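Local coordinates for protein hydrazine synthase subunit alpha (Candidatus Kuenenia stuttgartiensis, PDB 5C2V) that condenses hydroxylamine, made in the gamma subunit, with ammonia to give hydrazine, the second half-reaction of the hydrazine synthase complex of anammox, at residues Cys260-Asn263 against Tyr268-Pro271; Gly429-Phe434 against Val525-Gln530; Thr437-Pro442 against Ser538-Leu543; Tyr561-Tyr564 against Ala568-Asn571. All blocks are in the same frame, centred on the assembly; numbering follows the deposited sequence.

Contact 1. Residues Cys260-Asn263 against Tyr268-Pro271. With HEC (heme c), chain B.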
# COMPACT_ATOMS: atom_id res chain seq x y z
N CYS D 260 21.48 -4.20 0.44
CA CYS D 260 22.26 -3.67 -0.67
C CYS D 260 23.74 -4.02 -0.56
O CYS D 260 24.17 -4.64 0.42
CB CYS D 260 22.08 -2.15 -0.76
SG CYS D 260 22.60 -1.26 0.72
N VAL D 261 24.51 -3.61 -1.56
CA VAL D 261 25.96 -3.83 -1.55
C VAL D 261 26.72 -2.56 -1.91
O VAL D 261 26.17 -1.65 -2.54
CB VAL D 261 26.38 -4.95 -2.53
CG1 VAL D 261 25.71 -6.26 -2.18
CG2 VAL D 261 26.07 -4.55 -3.96
N ASP D 262 27.98 -2.50 -1.49
CA ASP D 262 28.85 -1.38 -1.84
C ASP D 262 30.30 -1.84 -1.83
O ASP D 262 30.66 -2.79 -1.13
CB ASP D 262 28.65 -0.22 -0.87
CG ASP D 262 29.25 1.08 -1.38
OD1 ASP D 262 30.00 1.05 -2.38
OD2 ASP D 262 28.97 2.14 -0.78
N ASN D 263 31.14 -1.17 -2.61
CA ASN D 263 32.57 -1.44 -2.58
C ASN D 263 33.14 -1.05 -1.23
O ASN D 263 32.60 -0.18 -0.55
CB ASN D 263 33.30 -0.71 -3.71
CG ASN D 263 32.98 -1.29 -5.08
OD1 ASN D 263 32.66 -0.56 -6.01
ND2 ASN D 263 33.08 -2.61 -5.20
N TYR D 268 30.77 2.43 -5.11
CA TYR D 268 29.63 2.06 -5.95
C TYR D 268 28.50 1.35 -5.18
O TYR D 268 28.30 0.15 -5.35
CB TYR D 268 30.13 1.16 -7.09
CG TYR D 268 29.16 0.97 -8.24
CD1 TYR D 268 28.92 2.00 -9.15
CD2 TYR D 268 28.51 -0.24 -8.43
CE1 TYR D 268 28.04 1.82 -10.20
CE2 TYR D 268 27.64 -0.43 -9.48
CZ TYR D 268 27.41 0.61 -10.37
OH TYR D 268 26.54 0.42 -11.42
N PRO D 269 27.78 2.09 -4.33
CA PRO D 269 26.62 1.50 -3.66
C PRO D 269 25.45 1.23 -4.62
O PRO D 269 25.11 2.10 -5.42
CB PRO D 269 26.23 2.55 -2.61
CG PRO D 269 26.77 3.83 -3.15
CD PRO D 269 28.03 3.47 -3.87
N ARG D 270 24.86 0.05 -4.53
CA ARG D 270 23.71 -0.30 -5.36
C ARG D 270 22.75 -1.20 -4.59
O ARG D 270 23.17 -2.00 -3.75
CB ARG D 270 24.17 -0.99 -6.65
CG ARG D 270 24.89 -2.31 -6.42
CD ARG D 270 25.46 -2.87 -7.72
NE ARG D 270 25.97 -4.23 -7.53
CZ ARG D 270 25.27 -5.33 -7.77
NH1 ARG D 270 24.02 -5.24 -8.20
NH2 ARG D 270 25.82 -6.52 -7.57
N PRO D 271 21.44 -1.08 -4.86
CA PRO D 271 20.43 -1.87 -4.16
C PRO D 271 20.41 -3.33 -4.59
O PRO D 271 20.73 -3.64 -5.73
CB PRO D 271 19.12 -1.18 -4.55
CG PRO D 271 19.40 -0.62 -5.89
CD PRO D 271 20.83 -0.15 -5.83
FE HEC B . 18.35 7.14 -8.71
CHA HEC B . 16.55 5.54 -6.24
CHB HEC B . 21.23 5.72 -7.51
CHC HEC B . 20.22 9.04 -10.91
CHD HEC B . 15.51 8.74 -9.78
NA HEC B . 18.80 5.87 -7.17
C1A HEC B . 17.91 5.33 -6.26
C2A HEC B . 18.65 4.50 -5.33
C3A HEC B . 19.94 4.55 -5.67
C4A HEC B . 20.06 5.41 -6.84
CMA HEC B . 21.10 3.82 -4.96
CAA HEC B . 18.04 3.72 -4.15
CBA HEC B . 17.84 2.26 -4.54
CGA HEC B . 16.78 2.12 -5.60
O1A HEC B . 17.03 1.43 -6.62
O2A HEC B . 15.68 2.70 -5.43
NB HEC B . 20.38 7.45 -9.04
C1B HEC B . 21.33 6.54 -8.61
C2B HEC B . 22.46 6.61 -9.52
C3B HEC B . 22.19 7.52 -10.45
C4B HEC B . 20.88 8.07 -10.18
CMB HEC B . 23.75 5.77 -9.42
CAB HEC B . 23.13 7.90 -11.62
CBB HEC B . 23.61 9.36 -11.46
NC HEC B . 17.94 8.58 -10.13
C1C HEC B . 18.87 9.31 -10.85
C2C HEC B . 18.16 10.32 -11.61
C3C HEC B . 16.89 10.30 -11.21
C4C HEC B . 16.70 9.17 -10.33
CMC HEC B . 18.83 11.44 -12.44
CAC HEC B . 15.78 11.26 -11.72
CBC HEC B . 15.29 12.14 -10.55
ND HEC B . 16.35 7.15 -8.10
C1D HEC B . 15.34 7.88 -8.72
C2D HEC B . 14.08 7.60 -8.08
C3D HEC B . 14.40 6.59 -6.98
C4D HEC B . 15.83 6.38 -7.06
CMD HEC B . 12.70 8.19 -8.45
CAD HEC B . 13.43 5.94 -5.97
CBD HEC B . 12.88 7.03 -5.05
CGD HEC B . 11.91 6.42 -4.08
O1D HEC B . 11.21 7.20 -3.38
O2D HEC B . 11.81 5.17 -4.02
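V261 and R270 grip each other twice through the backbone. V261 N donates to R270 O at 3.0 Å and R270 N returns a bond to V261 O at 2.9 Å, both nearly straight. This is the tight part of the contact. On the same face of the sheet the two side chains run side by side, and V261 CG2 sits 3.5 Å from R270 CG and over one face of the guanidinium. R270 CG lies between its backbone N and carbonyl carbon (chi1 63°), and the extended chain beyond it carries the charged end past V261 to N250 of the beta subunit, which binds NH2. C260 and P271 form the neighbouring non-hydrogen-bonded pair; C260 CB points at the partner strand and rests on R270 O. The segments belong to the beta hairpin of strands 256-262 and 270-273, the last two strands of a four-stranded antiparallel blade of the N-terminal beta-propeller. Toward the turn of the hairpin the grip slackens. Y268 N reaches D262 OD1 at 3.2 Å in a weak, bent bond (132°), while D262 OD2, 3.3 Å from P269 CB, has its stronger partner in Y547 OH. P269, partly exposed, makes this the more open side; its O accepts from R554, whose cation also meets the Y268 ring. N263 OD1 lies obliquely beside that ring and touches Y268 CB. At the other end P271 turns away from 260-263 and packs against a heme propionate, CG lying 3.2 Å from O1A of the heme.

Contact 2. Residues Gly429-Phe434 against Val525-Gln530. With HEC (heme c), chain B.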
# COMPACT_ATOMS: atom_id res chain seq x y z
N GLY D 429 33.96 15.44 -6.58
CA GLY D 429 33.82 14.30 -7.47
C GLY D 429 32.79 14.61 -8.55
O GLY D 429 32.34 15.74 -8.66
N THR D 430 32.43 13.61 -9.35
CA THR D 430 31.51 13.84 -10.46
C THR D 430 30.38 12.81 -10.58
O THR D 430 30.45 11.71 -10.03
CB THR D 430 32.26 13.87 -11.81
OG1 THR D 430 33.00 12.65 -11.97
CG2 THR D 430 33.21 15.05 -11.87
N TRP D 431 29.32 13.18 -11.30
CA TRP D 431 28.32 12.19 -11.66
C TRP D 431 27.64 12.54 -12.99
O TRP D 431 27.55 13.71 -13.36
CB TRP D 431 27.27 12.02 -10.55
CG TRP D 431 26.37 13.19 -10.33
CD1 TRP D 431 26.52 14.18 -9.40
CD2 TRP D 431 25.15 13.48 -11.03
NE1 TRP D 431 25.48 15.07 -9.49
CE2 TRP D 431 24.62 14.67 -10.48
CE3 TRP D 431 24.45 12.85 -12.07
CZ2 TRP D 431 23.44 15.24 -10.93
CZ3 TRP D 431 23.28 13.42 -12.52
CH2 TRP D 431 22.78 14.60 -11.95
N ILE D 432 27.20 11.51 -13.69
CA ILE D 432 26.61 11.66 -15.01
C ILE D 432 25.45 10.69 -15.25
O ILE D 432 25.53 9.49 -14.95
CB ILE D 432 27.69 11.46 -16.11
CG1 ILE D 432 27.05 11.43 -17.50
CG2 ILE D 432 28.50 10.20 -15.86
CD1 ILE D 432 28.05 11.30 -18.63
N CYS D 433 24.37 11.23 -15.79
CA CYS D 433 23.22 10.44 -16.22
C CYS D 433 23.08 10.56 -17.74
O CYS D 433 23.07 11.66 -18.28
CB CYS D 433 21.94 10.91 -15.53
SG CYS D 433 20.48 9.93 -15.92
N PHE D 434 22.96 9.42 -18.41
CA PHE D 434 22.91 9.38 -19.86
C PHE D 434 21.57 9.87 -20.40
O PHE D 434 21.51 10.59 -21.39
CB PHE D 434 23.21 7.97 -20.36
CG PHE D 434 24.54 7.44 -19.91
CD1 PHE D 434 25.68 8.24 -19.96
CD2 PHE D 434 24.66 6.16 -19.41
CE1 PHE D 434 26.90 7.76 -19.53
CE2 PHE D 434 25.88 5.67 -18.98
CZ PHE D 434 27.00 6.47 -19.04
N VAL D 525 29.65 13.77 1.10
CA VAL D 525 28.45 14.37 1.68
C VAL D 525 27.20 13.77 1.05
O VAL D 525 27.19 13.45 -0.14
CB VAL D 525 28.44 15.91 1.49
CG1 VAL D 525 29.58 16.56 2.26
CG2 VAL D 525 28.52 16.27 0.01
N PRO D 526 26.14 13.59 1.85
CA PRO D 526 24.89 13.02 1.33
C PRO D 526 24.15 13.99 0.40
O PRO D 526 24.06 15.18 0.71
CB PRO D 526 24.08 12.75 2.60
CG PRO D 526 24.59 13.74 3.58
CD PRO D 526 26.05 13.89 3.29
N TYR D 527 23.62 13.49 -0.71
CA TYR D 527 22.93 14.33 -1.68
C TYR D 527 21.96 13.55 -2.55
O TYR D 527 22.02 12.32 -2.62
CB TYR D 527 23.95 15.06 -2.56
CG TYR D 527 24.53 14.21 -3.67
CD1 TYR D 527 25.60 13.36 -3.43
CD2 TYR D 527 24.02 14.27 -4.96
CE1 TYR D 527 26.13 12.58 -4.44
CE2 TYR D 527 24.54 13.49 -5.98
CZ TYR D 527 25.60 12.65 -5.71
OH TYR D 527 26.13 11.88 -6.72
N TYR D 528 21.06 14.27 -3.22
CA TYR D 528 20.21 13.68 -4.24
C TYR D 528 19.86 14.71 -5.32
O TYR D 528 20.28 15.87 -5.23
CB TYR D 528 18.94 13.09 -3.63
CG TYR D 528 18.03 14.09 -2.95
CD1 TYR D 528 16.96 14.66 -3.63
CD2 TYR D 528 18.22 14.45 -1.62
CE1 TYR D 528 16.13 15.57 -3.02
CE2 TYR D 528 17.39 15.35 -1.00
CZ TYR D 528 16.34 15.91 -1.70
OH TYR D 528 15.51 16.82 -1.09
N MET D 529 19.09 14.30 -6.32
CA MET D 529 18.87 15.13 -7.50
C MET D 529 17.40 15.25 -7.89
O MET D 529 16.57 14.42 -7.52
CB MET D 529 19.65 14.56 -8.68
CG MET D 529 19.31 13.11 -9.01
SD MET D 529 20.78 12.11 -9.30
CE MET D 529 21.55 12.17 -7.68
N GLN D 530 17.08 16.31 -8.64
CA GLN D 530 15.74 16.53 -9.16
C GLN D 530 15.79 17.01 -10.61
O GLN D 530 16.43 18.01 -10.91
CB GLN D 530 14.99 17.56 -8.32
CG GLN D 530 14.60 17.09 -6.93
CD GLN D 530 13.87 18.17 -6.15
OE1 GLN D 530 14.10 19.36 -6.35
NE2 GLN D 530 12.97 17.75 -5.27
FE HEC B . 18.35 7.14 -8.71
CHA HEC B . 16.55 5.54 -6.24
CHB HEC B . 21.23 5.72 -7.51
CHC HEC B . 20.22 9.04 -10.91
CHD HEC B . 15.51 8.74 -9.78
NA HEC B . 18.80 5.87 -7.17
C1A HEC B . 17.91 5.33 -6.26
C2A HEC B . 18.65 4.50 -5.33
C3A HEC B . 19.94 4.55 -5.67
C4A HEC B . 20.06 5.41 -6.84
CMA HEC B . 21.10 3.82 -4.96
CAA HEC B . 18.04 3.72 -4.15
CBA HEC B . 17.84 2.26 -4.54
CGA HEC B . 16.78 2.12 -5.60
O1A HEC B . 17.03 1.43 -6.62
O2A HEC B . 15.68 2.70 -5.43
NB HEC B . 20.38 7.45 -9.04
C1B HEC B . 21.33 6.54 -8.61
C2B HEC B . 22.46 6.61 -9.52
C3B HEC B . 22.19 7.52 -10.45
C4B HEC B . 20.88 8.07 -10.18
CMB HEC B . 23.75 5.77 -9.42
CAB HEC B . 23.13 7.90 -11.62
CBB HEC B . 23.61 9.36 -11.46
NC HEC B . 17.94 8.58 -10.13
C1C HEC B . 18.87 9.31 -10.85
C2C HEC B . 18.16 10.32 -11.61
C3C HEC B . 16.89 10.30 -11.21
C4C HEC B . 16.70 9.17 -10.33
CMC HEC B . 18.83 11.44 -12.44
CAC HEC B . 15.78 11.26 -11.72
CBC HEC B . 15.29 12.14 -10.55
ND HEC B . 16.35 7.15 -8.10
C1D HEC B . 15.34 7.88 -8.72
C2D HEC B . 14.08 7.60 -8.08
C3D HEC B . 14.40 6.59 -6.98
C4D HEC B . 15.83 6.38 -7.06
CMD HEC B . 12.70 8.19 -8.45
CAD HEC B . 13.43 5.94 -5.97
CBD HEC B . 12.88 7.03 -5.05
CGD HEC B . 11.91 6.42 -4.08
O1D HEC B . 11.21 7.20 -3.38
O2D HEC B . 11.81 5.17 -4.02
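W431 faces M529 and Y527 across a contact made by side chains alone, the nearest CA atoms of the two segments being 10.7 Å apart. The sulfur interaction is a Met-aromatic contact: M529 SD stands over one face of the indole, 4.3 Å from the centroid of the six-membered ring and 16° off its normal. Bends at chi2 and chi3 fold the methionine so that the same sulfur also lies 3.5 Å from the meso carbon CHC of heme c. The aromatic pair is looser. The Y527 ring and the five-membered ring of W431 are tilted by 29° and slid apart, with centroids 5.5 Å from each other and little overlap; Y527 OH approaches W431 CD1 at 3.6 Å. Further apolar packing comes from W431 CE3, which touches the heme carbon CBB at 3.6 Å, so tryptophan and methionine together line the wall beside the pentacoordinated heme. Of polar bonds there are none across the contact; W431 NE1 is satisfied by Q521 OE1. W431 sits on strand 428-433, the middle strand of a three-stranded mixed sheet between 517-522 and 553-556, whereas Y527 and M529 project from strand 527-532, flanked by 461-467 and 538-541 in a separate antiparallel sheet.

Contact 3. Residues Thr437-Pro442 against Ser538-Leu543. With HEC (heme c), chain B.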
# COMPACT_ATOMS: atom_id res chain seq x y z
N THR D 437 15.33 11.54 -18.78
CA THR D 437 13.91 11.33 -19.04
C THR D 437 13.56 9.85 -19.06
O THR D 437 12.40 9.47 -19.25
CB THR D 437 13.49 11.97 -20.37
OG1 THR D 437 13.98 11.17 -21.46
CG2 THR D 437 14.03 13.38 -20.49
N LEU D 438 14.57 9.01 -18.87
CA LEU D 438 14.39 7.56 -18.92
C LEU D 438 14.08 6.99 -17.54
O LEU D 438 14.90 7.06 -16.63
CB LEU D 438 15.65 6.90 -19.50
CG LEU D 438 15.63 5.38 -19.64
CD1 LEU D 438 14.61 4.94 -20.68
CD2 LEU D 438 17.02 4.86 -20.00
N SER D 439 12.89 6.40 -17.40
CA SER D 439 12.45 5.88 -16.11
C SER D 439 11.48 4.71 -16.24
O SER D 439 10.81 4.56 -17.26
CB SER D 439 11.79 7.00 -15.29
OG SER D 439 11.48 6.55 -13.99
N ASP D 440 11.41 3.89 -15.20
CA ASP D 440 10.42 2.83 -15.12
C ASP D 440 9.21 3.30 -14.32
O ASP D 440 8.25 2.56 -14.13
CB ASP D 440 11.02 1.56 -14.50
CG ASP D 440 11.29 1.70 -13.00
OD1 ASP D 440 11.41 2.85 -12.51
OD2 ASP D 440 11.38 0.67 -12.32
N GLN D 441 9.27 4.54 -13.86
CA GLN D 441 8.21 5.12 -13.04
C GLN D 441 7.14 5.77 -13.91
O GLN D 441 7.45 6.40 -14.92
CB GLN D 441 8.78 6.15 -12.06
CG GLN D 441 9.66 5.55 -10.99
CD GLN D 441 8.91 4.60 -10.08
OE1 GLN D 441 9.29 3.44 -9.93
NE2 GLN D 441 7.84 5.09 -9.47
N PRO D 442 5.86 5.62 -13.52
CA PRO D 442 4.74 6.20 -14.25
C PRO D 442 4.48 7.65 -13.85
O PRO D 442 5.19 8.18 -13.00
CB PRO D 442 3.57 5.31 -13.84
CG PRO D 442 3.90 4.93 -12.44
CD PRO D 442 5.41 4.80 -12.37
N SER D 538 10.57 20.70 -10.17
CA SER D 538 10.91 19.28 -10.18
C SER D 538 9.77 18.41 -10.70
O SER D 538 8.68 18.40 -10.13
CB SER D 538 11.30 18.83 -8.77
OG SER D 538 11.52 17.43 -8.72
N VAL D 539 10.04 17.69 -11.78
CA VAL D 539 9.09 16.73 -12.33
C VAL D 539 9.17 15.42 -11.56
O VAL D 539 8.15 14.79 -11.28
CB VAL D 539 9.36 16.47 -13.83
CG1 VAL D 539 8.37 15.47 -14.39
CG2 VAL D 539 9.29 17.78 -14.61
N GLN D 540 10.39 15.01 -11.24
CA GLN D 540 10.62 13.77 -10.50
C GLN D 540 11.78 13.95 -9.53
O GLN D 540 12.80 14.55 -9.87
CB GLN D 540 10.89 12.62 -11.46
CG GLN D 540 10.91 11.24 -10.82
CD GLN D 540 10.99 10.13 -11.85
OE1 GLN D 540 11.03 10.38 -13.06
NE2 GLN D 540 11.01 8.88 -11.39
N THR D 541 11.62 13.42 -8.32
CA THR D 541 12.65 13.53 -7.30
C THR D 541 13.23 12.17 -6.98
O THR D 541 12.50 11.19 -6.83
CB THR D 541 12.09 14.18 -6.01
OG1 THR D 541 11.53 15.46 -6.31
CG2 THR D 541 13.19 14.34 -4.97
N ALA D 542 14.55 12.09 -6.86
CA ALA D 542 15.19 10.85 -6.47
C ALA D 542 15.31 10.86 -4.96
O ALA D 542 16.10 11.61 -4.39
CB ALA D 542 16.55 10.70 -7.12
N LEU D 543 14.53 10.00 -4.30
CA LEU D 543 14.49 10.01 -2.85
C LEU D 543 15.35 8.88 -2.32
O LEU D 543 14.96 7.71 -2.35
CB LEU D 543 13.05 9.90 -2.34
CG LEU D 543 12.17 11.12 -2.63
CD1 LEU D 543 10.73 10.84 -2.24
CD2 LEU D 543 12.69 12.35 -1.91
FE HEC B . 18.35 7.14 -8.71
CHA HEC B . 16.55 5.54 -6.24
CHB HEC B . 21.23 5.72 -7.51
CHC HEC B . 20.22 9.04 -10.91
CHD HEC B . 15.51 8.74 -9.78
NA HEC B . 18.80 5.87 -7.17
C1A HEC B . 17.91 5.33 -6.26
C2A HEC B . 18.65 4.50 -5.33
C3A HEC B . 19.94 4.55 -5.67
C4A HEC B . 20.06 5.41 -6.84
CMA HEC B . 21.10 3.82 -4.96
CAA HEC B . 18.04 3.72 -4.15
CBA HEC B . 17.84 2.26 -4.54
CGA HEC B . 16.78 2.12 -5.60
O1A HEC B . 17.03 1.43 -6.62
O2A HEC B . 15.68 2.70 -5.43
NB HEC B . 20.38 7.45 -9.04
C1B HEC B . 21.33 6.54 -8.61
C2B HEC B . 22.46 6.61 -9.52
C3B HEC B . 22.19 7.52 -10.45
C4B HEC B . 20.88 8.07 -10.18
CMB HEC B . 23.75 5.77 -9.42
CAB HEC B . 23.13 7.90 -11.62
CBB HEC B . 23.61 9.36 -11.46
NC HEC B . 17.94 8.58 -10.13
C1C HEC B . 18.87 9.31 -10.85
C2C HEC B . 18.16 10.32 -11.61
C3C HEC B . 16.89 10.30 -11.21
C4C HEC B . 16.70 9.17 -10.33
CMC HEC B . 18.83 11.44 -12.44
CAC HEC B . 15.78 11.26 -11.72
CBC HEC B . 15.29 12.14 -10.55
ND HEC B . 16.35 7.15 -8.10
C1D HEC B . 15.34 7.88 -8.72
C2D HEC B . 14.08 7.60 -8.08
C3D HEC B . 14.40 6.59 -6.98
C4D HEC B . 15.83 6.38 -7.06
CMD HEC B . 12.70 8.19 -8.45
CAD HEC B . 13.43 5.94 -5.97
CBD HEC B . 12.88 7.03 -5.05
CGD HEC B . 11.91 6.42 -4.08
O1D HEC B . 11.21 7.20 -3.38
O2D HEC B . 11.81 5.17 -4.02
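Q540 reaches its amide toward S439 and Q441, the residues that open and close an ST turn in the loop 437-442. NE2 of Q540 is 3.5 Å from S439 OG, a polar approach without a hydrogen bond, and 3.6 Å from Q441 CB, so it rests on the aliphatic root of that side chain. The two glutamine side chains cross at about a right angle. Q540 NE2 also touches heme methyl CMD at 3.5 Å, and its hydrogen bond goes to H448 O, farther along the same loop as 437-442. What brings the amide here is an outstretched chain: Q540 CG lies opposite its backbone N (chi1 -170°), and the carbons beyond it continue extended from strand 538-541. A542 and L543, next along, carry the segment past the heme, A542 CB lying 3.5 Å from C1D and L543 CB near propionate oxygen O1D. Farther out, S538 OG and T541 OG1 share a hydrogen bond across the corner at V539. On the other side, D440 OD1 binds ND1 of H560, a zinc ligand, and L438 pairs through the backbone with C559, a covalent heme cysteine. The turn itself is closed by Q441 N donating to S439 OG at 3.0 Å, with a 162° angle at the hydrogen.

Contact 4. Residues Tyr561-Tyr564 against Ala568-Asn571. With HEC (heme c), chain B.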
# COMPACT_ATOMS: atom_id res chain seq x y z
N TYR D 561 15.93 3.95 -13.94
CA TYR D 561 15.58 3.09 -15.07
C TYR D 561 15.82 1.61 -14.75
O TYR D 561 15.25 0.73 -15.39
CB TYR D 561 16.37 3.50 -16.32
CG TYR D 561 16.38 2.46 -17.42
CD1 TYR D 561 15.26 2.23 -18.20
CD2 TYR D 561 17.52 1.70 -17.67
CE1 TYR D 561 15.27 1.27 -19.20
CE2 TYR D 561 17.54 0.75 -18.67
CZ TYR D 561 16.41 0.54 -19.43
OH TYR D 561 16.42 -0.41 -20.43
N GLY D 562 16.64 1.35 -13.74
CA GLY D 562 16.95 -0.02 -13.37
C GLY D 562 18.35 -0.46 -13.74
O GLY D 562 18.70 -1.63 -13.57
N SER D 563 19.15 0.46 -14.27
CA SER D 563 20.54 0.15 -14.60
C SER D 563 21.32 -0.22 -13.35
O SER D 563 22.25 -1.01 -13.40
CB SER D 563 21.21 1.32 -15.31
OG SER D 563 21.53 2.36 -14.41
N TYR D 564 20.96 0.39 -12.22
CA TYR D 564 21.57 0.01 -10.95
C TYR D 564 20.73 -0.98 -10.14
O TYR D 564 21.09 -1.30 -9.01
CB TYR D 564 21.88 1.25 -10.10
CG TYR D 564 20.87 2.37 -10.09
CD1 TYR D 564 19.78 2.35 -9.22
CD2 TYR D 564 21.03 3.48 -10.91
CE1 TYR D 564 18.86 3.40 -9.20
CE2 TYR D 564 20.12 4.53 -10.89
CZ TYR D 564 19.04 4.48 -10.03
OH TYR D 564 18.14 5.53 -10.01
N ALA D 568 20.09 -4.39 -17.39
CA ALA D 568 21.39 -4.13 -17.99
C ALA D 568 21.46 -2.71 -18.52
O ALA D 568 20.44 -2.14 -18.93
CB ALA D 568 21.68 -5.13 -19.10
N PHE D 569 22.65 -2.13 -18.49
CA PHE D 569 22.88 -0.79 -19.02
C PHE D 569 22.43 -0.70 -20.48
O PHE D 569 22.80 -1.53 -21.30
CB PHE D 569 24.35 -0.41 -18.90
CG PHE D 569 24.74 0.10 -17.54
CD1 PHE D 569 24.82 -0.75 -16.46
CD2 PHE D 569 25.03 1.44 -17.36
CE1 PHE D 569 25.18 -0.28 -15.21
CE2 PHE D 569 25.39 1.93 -16.11
CZ PHE D 569 25.47 1.06 -15.04
N LYS D 570 21.63 0.32 -20.79
CA LYS D 570 21.23 0.56 -22.16
C LYS D 570 22.38 1.23 -22.91
O LYS D 570 23.06 2.09 -22.36
CB LYS D 570 19.97 1.43 -22.22
CG LYS D 570 19.51 1.75 -23.64
CD LYS D 570 17.99 1.75 -23.74
CE LYS D 570 17.38 2.99 -23.11
NZ LYS D 570 17.69 4.22 -23.89
N ASN D 571 22.59 0.83 -24.16
CA ASN D 571 23.66 1.42 -24.93
C ASN D 571 23.21 2.79 -25.40
O ASN D 571 22.26 2.92 -26.18
CB ASN D 571 24.04 0.53 -26.12
CG ASN D 571 25.40 0.86 -26.69
OD1 ASN D 571 26.20 1.56 -26.07
ND2 ASN D 571 25.68 0.35 -27.89
FE HEC B . 18.35 7.14 -8.71
CHA HEC B . 16.55 5.54 -6.24
CHB HEC B . 21.23 5.72 -7.51
CHC HEC B . 20.22 9.04 -10.91
CHD HEC B . 15.51 8.74 -9.78
NA HEC B . 18.80 5.87 -7.17
C1A HEC B . 17.91 5.33 -6.26
C2A HEC B . 18.65 4.50 -5.33
C3A HEC B . 19.94 4.55 -5.67
C4A HEC B . 20.06 5.41 -6.84
CMA HEC B . 21.10 3.82 -4.96
CAA HEC B . 18.04 3.72 -4.15
CBA HEC B . 17.84 2.26 -4.54
CGA HEC B . 16.78 2.12 -5.60
O1A HEC B . 17.03 1.43 -6.62
O2A HEC B . 15.68 2.70 -5.43
NB HEC B . 20.38 7.45 -9.04
C1B HEC B . 21.33 6.54 -8.61
C2B HEC B . 22.46 6.61 -9.52
C3B HEC B . 22.19 7.52 -10.45
C4B HEC B . 20.88 8.07 -10.18
CMB HEC B . 23.75 5.77 -9.42
CAB HEC B . 23.13 7.90 -11.62
CBB HEC B . 23.61 9.36 -11.46
NC HEC B . 17.94 8.58 -10.13
C1C HEC B . 18.87 9.31 -10.85
C2C HEC B . 18.16 10.32 -11.61
C3C HEC B . 16.89 10.30 -11.21
C4C HEC B . 16.70 9.17 -10.33
CMC HEC B . 18.83 11.44 -12.44
CAC HEC B . 15.78 11.26 -11.72
CBC HEC B . 15.29 12.14 -10.55
ND HEC B . 16.35 7.15 -8.10
C1D HEC B . 15.34 7.88 -8.72
C2D HEC B . 14.08 7.60 -8.08
C3D HEC B . 14.40 6.59 -6.98
C4D HEC B . 15.83 6.38 -7.06
CMD HEC B . 12.70 8.19 -8.45
CAD HEC B . 13.43 5.94 -5.97
CBD HEC B . 12.88 7.03 -5.05
CGD HEC B . 11.91 6.42 -4.08
O1D HEC B . 11.21 7.20 -3.38
O2D HEC B . 11.81 5.17 -4.02
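S563 lies over the face of F569, in the loop that follows the CxxCH heme-binding motif C556-H560; here H560 binds zinc, and Y564, four residues on, supplies the axial ligand to the heme iron. From CB outward, F569 first leaves the 561-564 segment, its CB pointing away, but CG stands beside the backbone N (chi1 -82°) and the ring returns. F569 CD1 comes within 4.0 Å of S563 O, and F569 CE1 is nearer to the same oxygen at 3.5 Å. F569 CZ, at the tip, has S563 OG 4.2 Å away. Over the ring centre S563 CB makes a CH-pi contact, 4.1 Å from the centroid and 2° off the normal. S563 thus covers one face of the F569 ring; I555 and S557 also touch this side chain. Y561 makes the looser half of the contact: CE2 has A568 O near the plane of its ring, at the edge, and Y561 OH, hydrogen-bonded to R567, passes K570 CD at 4.3 Å. Residues 568-571 in turn lie against the beta subunit, with A568 and F569 hydrogen-bonded to it through their backbones and N571 to N213 and W214 of that beta subunit. Y564 points away from these residues to the porphyrin, where one face of its ring has the meso carbon CHB 3.5 Å above the plane and Y564 OH binds the iron at 2.1 Å.

How the contacts relate
All four contacts border the same heme c. Contacts 1, 2 and 4 are buried, whereas contact 3 is only partly so. Contact 1 alone is held by paired backbone hydrogen bonds, being a propeller hairpin; contact 2 joins two sheets by sulfur and aromatic packing, contact 3 sets a loop against the end of a strand, and contact 4 is made of loop on both sides. Contacts 2 and 3 share one sheet, strands 527-532 and 538-541 being neighbours, with M529 O probably accepting from A542 N. Contact 4 touches contacts 1 and 3 but not contact 2: Y564 O meets P271 and F569 meets Y268, while Y561 and K570 pack on L438. Contacts 1 and 4 also adjoin both other subunits.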